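Putative N-acetylmuramoyl-L-alanine amidase,autolysin cwp6 (Peptoclostridium difficile, PDB 5J72) probably cleaves the amide link between N-acetylmuramoyl groups and L-alanine in peptidoglycan with a zinc-dependent amidase domain, and carries CWB2 modules that anchor it to the cell wall. Local coordinates at residues Ile61-Asp66 with Val106-Ile111; Thr139-Ala144 with Asn163-Ala168; Asp257-Tyr262 with Asp283-Ile288; Ala344-Thr349 with Ile391-Lys396; Ser465-Gly470 with Ala605-Lys610. One frame throughout, in Å; residues are numbered along the deposited sequence. Where two conformers were deposited one is given.

How the interactions relate
The five contacts follow one another along the chain, each closing before the next opens, and together they sample every domain. Interaction 1 lies in the N-terminal domain; interactions 2, 3 and 4 fall in the three successive CWB2 ranges; interaction 5 belongs to the C-terminal amidase, beside its zinc. The CWB2 contacts are close neighbours, with centres about 19 to 25 Å apart, and Arg140 of interaction 2 touches helix 375-387 of the third module, so the modules pack against one another. Interaction 5 stands about 53 Å from interaction 1, centre to centre, on the opposite side of the chain's centre. Wall attachment and the presumed hydrolysis are thus handled by separate parts of one chain.

Interaction 1. Residues Ile61-Asp66 with Val106-Ile111; sequences INYNKD and VTQEFI
Val106 begins the second segment by gripping the end of the Tyr63 ring. With CG1 anti to its backbone N (chi1 169°), it sets both methyls against the phenol: CG1 lies 3.7 Å from Tyr63 CZ, and CG2 lies 3.6 Å from Tyr63 OH. The two side chains cross obliquely, while Ile61 CG2 lies above one face of the ring, toward its rim, and Trp73 also meets it. Gln108, two residues on, turns to the same side and reaches out extended, CG anti to its own N. Its amide stands nearly upright to the tyrosine ring. NE2 donates to Lys65 O at 3.0 Å and 158°, within the amide plane and the carbonyl plane, and also to water 2 at 3.0 Å, which donates to Asp66 OD1. OE1 accepts from Trp73 NE1 and from water 1, 3.0 Å from OE1; that water takes the N-H of Lys65. Four bonds hold the amide and fix which end is oxygen. Strands 56-63 and 106-113 are not paired with each other; in this strand-rich N-terminal domain they meet through side chains that also touch Val12 of strand 11-13, beside the inverse gamma turn centred on Tyr63.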
# COMPACT_ATOMS: atom_id res chain seq x y z
N ILE A 61 25.46 -5.54 -2.02
CA ILE A 61 26.29 -4.39 -1.64
C ILE A 61 25.71 -3.94 -0.27
O ILE A 61 24.50 -3.79 -0.14
CB ILE A 61 26.17 -3.23 -2.69
CG1 ILE A 61 26.68 -3.74 -4.09
CG2 ILE A 61 26.99 -2.00 -2.19
CD1 ILE A 61 26.13 -2.81 -5.24
N ASN A 62 26.57 -3.76 0.75
CA ASN A 62 26.12 -3.31 2.08
C ASN A 62 26.58 -1.85 2.22
O ASN A 62 27.79 -1.64 2.31
CB ASN A 62 26.82 -4.19 3.16
CG ASN A 62 26.21 -5.59 3.11
OD1 ASN A 62 25.09 -5.78 3.60
ND2 ASN A 62 26.85 -6.60 2.52
N TYR A 63 25.68 -0.91 2.22
CA TYR A 63 26.02 0.50 2.28
C TYR A 63 26.27 0.88 3.77
O TYR A 63 25.52 1.66 4.35
CB TYR A 63 24.86 1.32 1.67
CG TYR A 63 24.84 1.12 0.17
CD1 TYR A 63 24.00 0.17 -0.42
CD2 TYR A 63 25.69 1.85 -0.67
CE1 TYR A 63 24.01 -0.03 -1.81
CE2 TYR A 63 25.72 1.63 -2.04
CZ TYR A 63 24.87 0.70 -2.60
OH TYR A 63 24.95 0.43 -3.93
N ASN A 64 27.42 0.33 4.17
CA ASN A 64 27.73 0.54 5.57
C ASN A 64 28.86 1.55 5.77
O ASN A 64 29.55 1.46 6.78
CB ASN A 64 28.17 -0.80 6.20
CG ASN A 64 27.10 -1.83 6.37
OD1 ASN A 64 27.43 -3.02 6.58
ND2 ASN A 64 25.80 -1.49 6.31
N LYS A 65 29.03 2.46 4.90
CA LYS A 65 30.05 3.52 5.06
C LYS A 65 29.35 4.87 5.00
O LYS A 65 28.46 5.07 4.17
CB LYS A 65 31.11 3.43 3.92
CG LYS A 65 31.91 2.11 3.86
CD LYS A 65 32.85 1.90 5.00
CE LYS A 65 34.05 2.84 4.96
NZ LYS A 65 34.96 2.57 3.80
N ASP A 66 29.75 5.82 5.87
CA ASP A 66 29.13 7.13 5.91
C ASP A 66 30.12 8.15 5.35
O ASP A 66 31.10 8.50 6.00
CB ASP A 66 28.72 7.45 7.35
CG ASP A 66 27.43 8.22 7.43
OD1 ASP A 66 26.88 8.58 6.37
OD2 ASP A 66 26.99 8.52 8.53
N VAL A 106 24.80 5.47 -7.21
CA VAL A 106 23.80 5.19 -6.18
C VAL A 106 23.84 6.30 -5.18
O VAL A 106 24.96 6.62 -4.70
CB VAL A 106 24.12 3.81 -5.54
CG1 VAL A 106 23.27 3.61 -4.29
CG2 VAL A 106 23.86 2.70 -6.57
N THR A 107 22.69 6.95 -4.90
CA THR A 107 22.66 8.08 -3.98
C THR A 107 22.32 7.59 -2.57
O THR A 107 21.32 6.88 -2.36
CB THR A 107 21.63 9.11 -4.47
OG1 THR A 107 22.00 9.49 -5.79
CG2 THR A 107 21.60 10.34 -3.59
N GLN A 108 23.16 7.98 -1.60
CA GLN A 108 22.93 7.62 -0.20
C GLN A 108 22.37 8.83 0.51
O GLN A 108 23.07 9.82 0.78
CB GLN A 108 24.25 7.16 0.46
CG GLN A 108 24.06 6.71 1.92
CD GLN A 108 25.30 5.96 2.36
OE1 GLN A 108 25.83 5.13 1.64
NE2 GLN A 108 25.74 6.19 3.62
N GLU A 109 21.07 8.78 0.83
CA GLU A 109 20.42 9.91 1.50
C GLU A 109 20.40 9.64 3.00
O GLU A 109 20.83 8.58 3.45
CB GLU A 109 18.96 9.99 1.04
CG GLU A 109 18.82 9.96 -0.45
CD GLU A 109 18.95 11.38 -1.05
OE1 GLU A 109 18.62 11.54 -2.24
OE2 GLU A 109 19.38 12.30 -0.35
N PHE A 110 19.89 10.59 3.77
CA PHE A 110 19.79 10.39 5.21
C PHE A 110 18.50 10.99 5.77
O PHE A 110 17.89 11.82 5.12
CB PHE A 110 21.03 10.96 5.95
CG PHE A 110 21.19 12.46 5.83
CD1 PHE A 110 21.96 13.00 4.82
CD2 PHE A 110 20.57 13.31 6.73
CE1 PHE A 110 22.11 14.37 4.70
CE2 PHE A 110 20.71 14.69 6.61
CZ PHE A 110 21.47 15.21 5.59
N ILE A 111 18.09 10.53 6.94
CA ILE A 111 16.85 11.02 7.61
C ILE A 111 16.98 12.49 7.87
O ILE A 111 17.99 12.90 8.47
CB ILE A 111 16.71 10.23 8.92
CG1 ILE A 111 16.18 8.82 8.59
CG2 ILE A 111 15.75 10.98 9.89
CD1 ILE A 111 16.49 7.81 9.76
O HOH W 1 27.86 3.00 2.20
O HOH W 2 24.47 8.47 5.13

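Interaction 2. Residues Thr139-Ala144 with Asn163-Ala168; sequences TRFETA and NGELAA
Arg140, in the first turn of helix 140-151, points its CB toward the loop 163-168. CG takes the crowded position between backbone N and carbonyl carbon (chi1 58°), and CD then passes 3.3 Å from Gly164 O. A bend at chi3 turns the guanidinium so that its edge meets Gly164 O and one face meets Glu165 OE1. NE lies 3.9 Å, and CZ 3.6 Å, from Glu165 OE1. At the tip, NH1 donates to Gly164 O at 2.9 Å and 164°, with the carbonyl almost in the guanidinium plane. Glu165 OE1 is 3.3 Å from the same NH1 but over one face, a salt bridge of charges only, with no N-H aimed at the oxygen. Phe141 follows alongside, its ring edge meeting Glu165 OE2 at 3.8 Å from CE2. An Asx turn at Asn163 shapes the loop, and a capping box of Thr139 and Glu142 starts the helix. In this CWB2 contact the in-plane N-H serves the carbonyl, and the carboxylate over the face probably adds only non-directional attraction.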
# COMPACT_ATOMS: atom_id res chain seq x y z
N THR A 139 1.86 14.04 -16.53
CA THR A 139 0.77 13.08 -16.64
C THR A 139 1.28 11.68 -16.30
O THR A 139 2.49 11.49 -16.05
CB THR A 139 0.18 13.07 -18.06
OG1 THR A 139 1.03 12.31 -18.92
CG2 THR A 139 0.08 14.50 -18.67
N ARG A 140 0.37 10.74 -16.29
CA ARG A 140 0.67 9.37 -16.02
C ARG A 140 1.81 8.86 -16.99
O ARG A 140 2.62 8.04 -16.57
CB ARG A 140 -0.58 8.52 -16.21
CG ARG A 140 -1.19 8.63 -17.61
CD ARG A 140 -2.64 8.01 -17.67
NE ARG A 140 -3.49 8.71 -16.70
CZ ARG A 140 -4.63 8.26 -16.18
NH1 ARG A 140 -5.13 7.09 -16.58
NH2 ARG A 140 -5.25 8.94 -15.24
N PHE A 141 1.82 9.33 -18.24
CA PHE A 141 2.85 8.89 -19.21
C PHE A 141 4.23 9.33 -18.74
O PHE A 141 5.14 8.52 -18.78
CB PHE A 141 2.59 9.50 -20.62
CG PHE A 141 1.31 9.00 -21.18
CD1 PHE A 141 1.27 7.80 -21.89
CD2 PHE A 141 0.11 9.68 -20.95
CE1 PHE A 141 0.05 7.29 -22.36
CE2 PHE A 141 -1.10 9.17 -21.43
CZ PHE A 141 -1.12 7.98 -22.13
N GLU A 142 4.39 10.63 -18.30
CA GLU A 142 5.70 11.07 -17.85
C GLU A 142 6.05 10.46 -16.53
O GLU A 142 7.24 10.26 -16.26
CB GLU A 142 5.81 12.61 -17.70
CG GLU A 142 5.70 13.35 -19.02
CD GLU A 142 4.26 13.53 -19.48
OE1 GLU A 142 3.33 13.39 -18.67
OE2 GLU A 142 4.07 13.78 -20.68
N THR A 143 5.04 10.17 -15.68
CA THR A 143 5.37 9.53 -14.41
C THR A 143 5.93 8.10 -14.69
O THR A 143 6.91 7.73 -14.03
CB THR A 143 4.12 9.47 -13.50
OG1 THR A 143 3.94 10.77 -12.99
CG2 THR A 143 4.30 8.52 -12.28
N ALA A 144 5.34 7.36 -15.65
CA ALA A 144 5.86 6.01 -15.96
C ALA A 144 7.34 6.14 -16.45
O ALA A 144 8.19 5.30 -16.14
CB ALA A 144 5.01 5.34 -17.02
N ASN A 163 -2.28 0.17 -22.21
CA ASN A 163 -2.98 1.38 -22.58
C ASN A 163 -3.14 2.22 -21.35
O ASN A 163 -3.73 1.72 -20.37
CB ASN A 163 -4.37 1.00 -23.11
CG ASN A 163 -5.21 2.21 -23.49
OD1 ASN A 163 -5.21 3.24 -22.80
ND2 ASN A 163 -5.93 2.17 -24.64
N GLY A 164 -2.67 3.48 -21.36
CA GLY A 164 -2.67 4.30 -20.16
C GLY A 164 -4.01 4.79 -19.65
O GLY A 164 -4.10 5.16 -18.49
N GLU A 165 -5.05 4.82 -20.50
CA GLU A 165 -6.38 5.28 -20.04
C GLU A 165 -7.25 4.06 -19.79
O GLU A 165 -8.35 4.22 -19.31
CB GLU A 165 -7.03 6.26 -21.06
CG GLU A 165 -6.07 7.36 -21.56
CD GLU A 165 -5.70 8.42 -20.51
OE1 GLU A 165 -6.25 8.35 -19.39
OE2 GLU A 165 -4.86 9.31 -20.81
N LEU A 166 -6.80 2.85 -20.12
CA LEU A 166 -7.53 1.63 -19.79
C LEU A 166 -6.61 0.88 -18.85
O LEU A 166 -6.46 -0.35 -18.97
CB LEU A 166 -7.82 0.62 -20.91
CG LEU A 166 -8.65 1.05 -22.09
CD1 LEU A 166 -8.32 -0.01 -23.15
CD2 LEU A 166 -10.16 1.07 -21.76
N ALA A 167 -6.00 1.58 -17.92
CA ALA A 167 -5.04 0.91 -17.06
C ALA A 167 -5.60 -0.31 -16.31
O ALA A 167 -4.83 -1.23 -16.03
CB ALA A 167 -4.47 1.93 -16.08
N ALA A 168 -6.92 -0.36 -16.00
CA ALA A 168 -7.48 -1.50 -15.25
C ALA A 168 -7.18 -2.78 -15.95
O ALA A 168 -7.19 -3.84 -15.33
CB ALA A 168 -8.99 -1.35 -15.09

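Interaction 3. Residues Asp257-Tyr262 with Asp283-Ile288; sequences DVNKIY and DQQPII
Asp283 OD2 is gripped twice: Tyr262 OH donates to it at a short 2.5 Å and Lys260 NZ, as a salt bridge, at 2.9 Å. Both come from above the carboxylate plane, the lysine far more so, while the oxygen lies at the edge of the tyrosine ring. With Lys279 paired to OD1, the group is probably kept ionised. The site closes a beta-alpha-beta unit of the CWB2 fold: strand 260-265, helix 270-283, then strand 287-290. A Schellman motif with Gln284 at C-prime ends the helix and turns the chain toward the second strand. Gln285, bent at chi2 (-76°), lays its amide along the loop ahead of the first strand. Its NE2 donates almost straight to Asp257 O, 3.1 Å and in plane. Its OE1 takes two backbone donors, Asn259 N at 2.9 Å and Lys260 N at 3.1 Å, both above the carbonyl plane. The strands then pair in parallel, Tyr262 opposite Ile287, through Tyr262 N to Pro286 O (3.1 Å) and Ile288 N to Tyr262 O (2.9 Å). Pro286 meets the methyls of Val258 tip to tip, and further on Ile261 CG2 packs 3.6 Å from Ile288 CG1.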
# COMPACT_ATOMS: atom_id res chain seq x y z
N ASP A 257 8.32 -22.13 -12.60
CA ASP A 257 7.03 -22.71 -12.30
C ASP A 257 6.04 -21.81 -11.59
O ASP A 257 6.40 -21.13 -10.63
CB ASP A 257 7.22 -23.96 -11.38
CG ASP A 257 7.90 -25.16 -12.08
OD1 ASP A 257 8.37 -26.05 -11.38
OD2 ASP A 257 7.96 -25.17 -13.33
N VAL A 258 4.82 -21.84 -12.05
CA VAL A 258 3.78 -21.14 -11.34
C VAL A 258 3.25 -22.12 -10.26
O VAL A 258 2.72 -23.17 -10.60
CB VAL A 258 2.67 -20.69 -12.29
CG1 VAL A 258 1.41 -20.31 -11.50
CG2 VAL A 258 3.17 -19.49 -13.10
N ASN A 259 3.43 -21.79 -8.97
CA ASN A 259 2.90 -22.67 -7.93
C ASN A 259 2.14 -21.92 -6.84
O ASN A 259 1.76 -22.51 -5.85
CB ASN A 259 4.02 -23.48 -7.32
CG ASN A 259 5.10 -22.64 -6.76
OD1 ASN A 259 4.94 -21.43 -6.52
ND2 ASN A 259 6.29 -23.21 -6.61
N LYS A 260 1.90 -20.64 -7.04
CA LYS A 260 1.16 -19.83 -6.09
C LYS A 260 0.30 -18.84 -6.88
O LYS A 260 0.77 -18.34 -7.92
CB LYS A 260 2.15 -19.07 -5.17
CG LYS A 260 1.54 -17.81 -4.56
CD LYS A 260 2.31 -17.38 -3.24
CE LYS A 260 3.78 -17.59 -3.27
NZ LYS A 260 4.47 -16.87 -2.11
N ILE A 261 -0.93 -18.57 -6.45
CA ILE A 261 -1.72 -17.58 -7.15
C ILE A 261 -2.37 -16.64 -6.13
O ILE A 261 -2.63 -17.00 -4.99
CB ILE A 261 -2.82 -18.19 -8.06
CG1 ILE A 261 -3.80 -19.07 -7.24
CG2 ILE A 261 -2.15 -18.99 -9.20
CD1 ILE A 261 -4.97 -19.55 -8.13
N TYR A 262 -2.58 -15.40 -6.56
CA TYR A 262 -3.25 -14.40 -5.78
C TYR A 262 -4.49 -14.13 -6.58
O TYR A 262 -4.40 -13.63 -7.68
CB TYR A 262 -2.39 -13.11 -5.68
CG TYR A 262 -1.14 -13.34 -4.85
CD1 TYR A 262 -1.17 -13.25 -3.46
CD2 TYR A 262 0.07 -13.65 -5.45
CE1 TYR A 262 -0.04 -13.44 -2.69
CE2 TYR A 262 1.23 -13.88 -4.68
CZ TYR A 262 1.16 -13.76 -3.30
OH TYR A 262 2.24 -14.00 -2.50
N ASP A 283 7.13 -11.88 -5.76
CA ASP A 283 7.15 -13.35 -5.81
C ASP A 283 7.22 -13.86 -7.25
O ASP A 283 7.53 -15.01 -7.45
CB ASP A 283 5.84 -13.91 -5.26
CG ASP A 283 5.68 -13.76 -3.74
OD1 ASP A 283 6.61 -13.21 -3.08
OD2 ASP A 283 4.63 -14.20 -3.21
N GLN A 284 6.92 -12.98 -8.26
CA GLN A 284 6.85 -13.39 -9.68
C GLN A 284 5.87 -14.53 -9.81
O GLN A 284 6.15 -15.54 -10.49
CB GLN A 284 8.25 -13.81 -10.24
CG GLN A 284 9.20 -12.63 -10.08
CD GLN A 284 10.58 -12.91 -10.66
OE1 GLN A 284 10.76 -13.77 -11.51
NE2 GLN A 284 11.58 -12.14 -10.23
N GLN A 285 4.72 -14.39 -9.15
CA GLN A 285 3.67 -15.43 -9.25
C GLN A 285 2.46 -14.65 -9.69
O GLN A 285 2.24 -13.47 -9.34
CB GLN A 285 3.51 -16.23 -7.94
CG GLN A 285 4.77 -17.04 -7.64
CD GLN A 285 4.88 -18.29 -8.51
OE1 GLN A 285 3.90 -18.98 -8.80
NE2 GLN A 285 6.08 -18.58 -8.96
N PRO A 286 1.60 -15.26 -10.50
CA PRO A 286 0.46 -14.50 -11.00
C PRO A 286 -0.74 -14.10 -10.15
O PRO A 286 -1.08 -14.73 -9.16
CB PRO A 286 -0.04 -15.36 -12.17
CG PRO A 286 0.36 -16.77 -11.80
CD PRO A 286 1.50 -16.71 -10.80
N ILE A 287 -1.36 -13.03 -10.63
CA ILE A 287 -2.65 -12.58 -10.11
C ILE A 287 -3.67 -13.21 -11.08
O ILE A 287 -3.59 -13.02 -12.30
CB ILE A 287 -2.80 -11.04 -10.15
CG1 ILE A 287 -1.79 -10.37 -9.16
CG2 ILE A 287 -4.27 -10.66 -9.78
CD1 ILE A 287 -1.71 -8.81 -9.46
N ILE A 288 -4.59 -14.02 -10.52
CA ILE A 288 -5.57 -14.71 -11.34
C ILE A 288 -6.86 -14.01 -11.11
O ILE A 288 -7.30 -13.85 -9.96
CB ILE A 288 -5.63 -16.18 -10.89
CG1 ILE A 288 -4.33 -16.95 -11.28
CG2 ILE A 288 -6.90 -16.85 -11.53
CD1 ILE A 288 -4.12 -17.15 -12.82

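Interaction 4. Residues Ala344-Thr349 with Ile391-Lys396; sequences ADRHET and ILITPK
No hydrogen bond crosses between these segments; they meet by van der Waals touches, some against carbonyl oxygens. His347 reaches tip to tip with Pro395, its NE2 lying 3.4 Å from Pro395 CD and its CE1 3.7 Å from Pro395 CG. Histidine CG is anti to its carbonyl carbon (chi1 -54°), which sends the ring across to the strand end, where the CD2 edge comes 3.6 Å from Ile393 O, an oxygen that accepts from His403 NE2. Arg346 CG sits 3.8 Å above the plane of the His347 ring, over its centre. Two residues before Pro395, Ile393, with CG1 in the crowded position, pushes its CD1 against the helix start, 3.9 Å from Arg346 O. This is the third CWB2 module, where helix 346-357 lies beside the end of strand 391-394. Polar bonds run within the helix start or to outside partners. Asp345 is the N-cap: its OD1 takes Glu348 N at 2.9 Å, nearly straight, and His347 N weakly. Asp345 O accepts N and OG1 of Thr349, whereas OD2 forms a salt bridge with Lys623 in the amidase domain. His347 NE2 bonds to Ser371 OG, which fixes the ring's turn, and Arg346 NH1 donates to Ser371 O.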
# COMPACT_ATOMS: atom_id res chain seq x y z
N ALA A 344 -12.71 -3.10 4.44
CA ALA A 344 -13.96 -2.36 4.21
C ALA A 344 -13.88 -1.56 2.92
O ALA A 344 -14.88 -1.30 2.28
CB ALA A 344 -14.19 -1.41 5.39
N ASP A 345 -12.65 -1.13 2.54
CA ASP A 345 -12.50 -0.39 1.33
C ASP A 345 -11.03 -0.53 0.77
O ASP A 345 -10.27 -1.30 1.34
CB ASP A 345 -12.81 1.09 1.53
CG ASP A 345 -11.94 1.84 2.56
OD1 ASP A 345 -10.77 1.46 2.75
OD2 ASP A 345 -12.44 2.80 3.17
N ARG A 346 -10.69 0.20 -0.30
CA ARG A 346 -9.36 0.04 -0.95
C ARG A 346 -8.22 0.38 0.04
O ARG A 346 -7.15 -0.23 -0.08
CB ARG A 346 -9.28 0.93 -2.24
CG ARG A 346 -9.26 2.42 -1.91
CD ARG A 346 -9.33 3.27 -3.17
NE ARG A 346 -10.63 3.11 -3.80
CZ ARG A 346 -11.05 3.84 -4.83
NH1 ARG A 346 -10.27 4.79 -5.34
NH2 ARG A 346 -12.24 3.62 -5.36
N HIS A 347 -8.45 1.30 1.03
CA HIS A 347 -7.37 1.68 1.94
C HIS A 347 -7.20 0.68 3.00
O HIS A 347 -6.07 0.33 3.32
CB HIS A 347 -7.62 3.07 2.53
CG HIS A 347 -7.83 4.09 1.46
ND1 HIS A 347 -9.03 4.76 1.32
CD2 HIS A 347 -7.00 4.57 0.50
CE1 HIS A 347 -8.91 5.60 0.30
NE2 HIS A 347 -7.70 5.51 -0.21
N GLU A 348 -8.34 0.16 3.59
CA GLU A 348 -8.17 -0.90 4.58
C GLU A 348 -7.62 -2.12 3.92
O GLU A 348 -6.79 -2.82 4.53
CB GLU A 348 -9.52 -1.29 5.32
CG GLU A 348 -9.13 -2.14 6.56
CD GLU A 348 -10.34 -2.45 7.44
OE1 GLU A 348 -11.45 -2.41 6.92
OE2 GLU A 348 -10.15 -2.73 8.63
N THR A 349 -8.01 -2.41 2.68
CA THR A 349 -7.44 -3.63 2.07
C THR A 349 -5.88 -3.42 1.81
O THR A 349 -5.09 -4.31 2.02
CB THR A 349 -8.13 -3.88 0.74
OG1 THR A 349 -9.56 -4.03 0.98
CG2 THR A 349 -7.58 -5.13 0.07
N ILE A 391 3.54 -1.12 -2.07
CA ILE A 391 2.96 0.14 -2.51
C ILE A 391 1.84 0.48 -1.49
O ILE A 391 0.98 -0.37 -1.20
CB ILE A 391 2.34 -0.03 -3.92
CG1 ILE A 391 3.49 -0.22 -4.95
CG2 ILE A 391 1.48 1.22 -4.29
CD1 ILE A 391 2.92 -0.58 -6.38
N LEU A 392 1.87 1.69 -0.97
CA LEU A 392 0.83 2.21 -0.08
C LEU A 392 -0.01 3.14 -0.89
O LEU A 392 0.56 3.96 -1.62
CB LEU A 392 1.51 2.98 1.05
CG LEU A 392 0.50 3.46 2.12
CD1 LEU A 392 1.15 3.35 3.46
CD2 LEU A 392 0.10 4.91 1.76
N ILE A 393 -1.37 3.04 -0.82
CA ILE A 393 -2.16 4.00 -1.55
C ILE A 393 -2.97 4.85 -0.54
O ILE A 393 -3.39 4.33 0.48
CB ILE A 393 -3.15 3.34 -2.56
CG1 ILE A 393 -4.07 2.30 -1.87
CG2 ILE A 393 -2.30 2.64 -3.69
CD1 ILE A 393 -5.21 1.76 -2.84
N THR A 394 -3.18 6.12 -0.85
CA THR A 394 -3.92 6.98 0.07
C THR A 394 -4.38 8.13 -0.75
O THR A 394 -3.83 8.42 -1.81
CB THR A 394 -3.01 7.39 1.25
OG1 THR A 394 -3.83 7.91 2.31
CG2 THR A 394 -1.95 8.44 0.83
N PRO A 395 -5.45 8.81 -0.31
CA PRO A 395 -5.89 9.94 -1.14
C PRO A 395 -4.87 11.08 -1.16
O PRO A 395 -4.01 11.17 -0.30
CB PRO A 395 -7.24 10.36 -0.46
CG PRO A 395 -7.71 9.11 0.20
CD PRO A 395 -6.42 8.52 0.77
N LYS A 396 -5.04 11.99 -2.10
CA LYS A 396 -4.09 13.11 -2.24
C LYS A 396 -4.05 14.03 -1.02
O LYS A 396 -3.01 14.58 -0.72
CB LYS A 396 -4.49 13.99 -3.43
CG LYS A 396 -4.52 13.29 -4.76
CD LYS A 396 -4.83 14.35 -5.81
CE LYS A 396 -6.24 14.23 -6.28
NZ LYS A 396 -6.28 13.99 -7.75

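Interaction 5. Residues Ser465-Gly470 with Ala605-Lys610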
# COMPACT_ATOMS: atom_id res chain seq x y z
N SER A 465 -12.57 -5.94 26.95
CA SER A 465 -13.26 -6.19 25.67
C SER A 465 -14.59 -5.41 25.56
O SER A 465 -15.15 -5.36 24.48
CB SER A 465 -13.55 -7.67 25.52
OG SER A 465 -14.51 -8.02 26.52
N GLY A 466 -15.09 -4.84 26.69
CA GLY A 466 -16.38 -4.15 26.70
C GLY A 466 -17.48 -5.20 26.57
O GLY A 466 -17.20 -6.38 26.78
N ALA A 467 -18.71 -4.80 26.21
CA ALA A 467 -19.78 -5.80 26.07
C ALA A 467 -19.47 -6.82 24.97
O ALA A 467 -18.75 -6.50 24.01
CB ALA A 467 -21.10 -5.11 25.73
N THR A 468 -19.98 -8.06 25.11
CA THR A 468 -19.78 -9.09 24.08
C THR A 468 -21.12 -9.78 23.80
O THR A 468 -22.07 -9.60 24.56
CB THR A 468 -18.72 -10.11 24.51
OG1 THR A 468 -19.25 -10.82 25.65
CG2 THR A 468 -17.37 -9.45 24.88
N SER A 469 -21.20 -10.55 22.71
CA SER A 469 -22.44 -11.22 22.38
C SER A 469 -22.10 -12.33 21.38
O SER A 469 -21.00 -12.36 20.83
CB SER A 469 -23.42 -10.24 21.74
OG SER A 469 -23.29 -10.28 20.32
N GLY A 470 -23.06 -13.23 21.16
CA GLY A 470 -22.85 -14.32 20.23
C GLY A 470 -23.37 -13.98 18.84
O GLY A 470 -23.29 -14.83 17.96
N ALA A 605 -25.48 1.06 18.82
CA ALA A 605 -26.51 0.04 18.72
C ALA A 605 -26.28 -0.94 19.88
O ALA A 605 -25.25 -0.84 20.57
CB ALA A 605 -26.35 -0.69 17.40
N PHE A 606 -27.24 -1.86 20.11
CA PHE A 606 -27.10 -2.88 21.16
C PHE A 606 -26.43 -4.01 20.49
O PHE A 606 -26.98 -4.59 19.57
CB PHE A 606 -28.48 -3.32 21.73
CG PHE A 606 -28.95 -2.38 22.81
CD1 PHE A 606 -29.30 -1.07 22.51
CD2 PHE A 606 -28.95 -2.77 24.14
CE1 PHE A 606 -29.64 -0.18 23.51
CE2 PHE A 606 -29.29 -1.87 25.14
CZ PHE A 606 -29.63 -0.58 24.82
N ILE A 607 -25.20 -4.33 20.95
CA ILE A 607 -24.39 -5.40 20.34
C ILE A 607 -24.98 -6.82 20.62
O ILE A 607 -24.57 -7.78 19.97
CB ILE A 607 -22.91 -5.29 20.84
CG1 ILE A 607 -21.97 -5.92 19.79
CG2 ILE A 607 -22.71 -5.98 22.24
CD1 ILE A 607 -20.52 -5.51 20.06
N ASP A 608 -25.94 -6.92 21.57
CA ASP A 608 -26.63 -8.18 21.94
C ASP A 608 -28.07 -8.14 21.41
O ASP A 608 -28.89 -8.94 21.84
CB ASP A 608 -26.65 -8.39 23.48
CG ASP A 608 -27.25 -7.19 24.24
OD1 ASP A 608 -27.46 -7.31 25.47
OD2 ASP A 608 -27.51 -6.13 23.60
N ASN A 609 -28.41 -7.21 20.50
CA ASN A 609 -29.78 -7.22 19.92
C ASN A 609 -29.69 -7.66 18.45
O ASN A 609 -29.04 -6.99 17.64
CB ASN A 609 -30.47 -5.86 20.03
CG ASN A 609 -31.83 -5.91 19.38
OD1 ASN A 609 -31.96 -5.63 18.17
ND2 ASN A 609 -32.89 -6.30 20.11
N LYS A 610 -30.33 -8.78 18.09
CA LYS A 610 -30.25 -9.30 16.72
C LYS A 610 -30.75 -8.33 15.64
O LYS A 610 -30.15 -8.25 14.57
CB LYS A 610 -31.06 -10.59 16.60
CG LYS A 610 -30.36 -11.58 15.69
CD LYS A 610 -31.32 -12.42 14.87
CE LYS A 610 -30.52 -13.20 13.87
NZ LYS A 610 -30.49 -12.48 12.57
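A single hydrogen bond joins the two segments: Ser469 OG donates to Ile607 O over 2.8 Å. The hydroxyl comes in from above the carbonyl plane, 33° out of it, and the Ser469 side chain sits off a staggered position (chi1 93°), probably the price of reaching the carbonyl. The same hydroxyl oxygen accepts from Leu471 N, so OG both gives and takes, linking the chain after strand 468-469 to the turn 606-609.

Carbon contacts fill in beside it. Ile607 puts CG1 anti to its backbone N (chi1 -154°), which leaves CG2 in the crowded position and facing the first segment, 3.9 Å from Ala467 CB. Ser469 CB rests 3.8 Å from Asp608 CA, against the turn.

Within the second segment a type I beta turn from Phe606 to Asn609 is closed by Asn609 N to Phe606 O, 3.1 Å, and it sets Ile607 and Asp608 on the corner that meets the serine. Asp608 OD1 accepts from Ser534 N.

Ala467 also belongs to the second shell of the zinc site: its N-H bonds to OE2 of Glu477, a zinc ligand with His460 and His530, and its side chain is about 6 Å from the metal. The contact thus bridges the small hairpin of strands 468-469 and 475-476, which leads into helix 477-494, and the end of strand 599-606, where Asn609 caps helix 610-614.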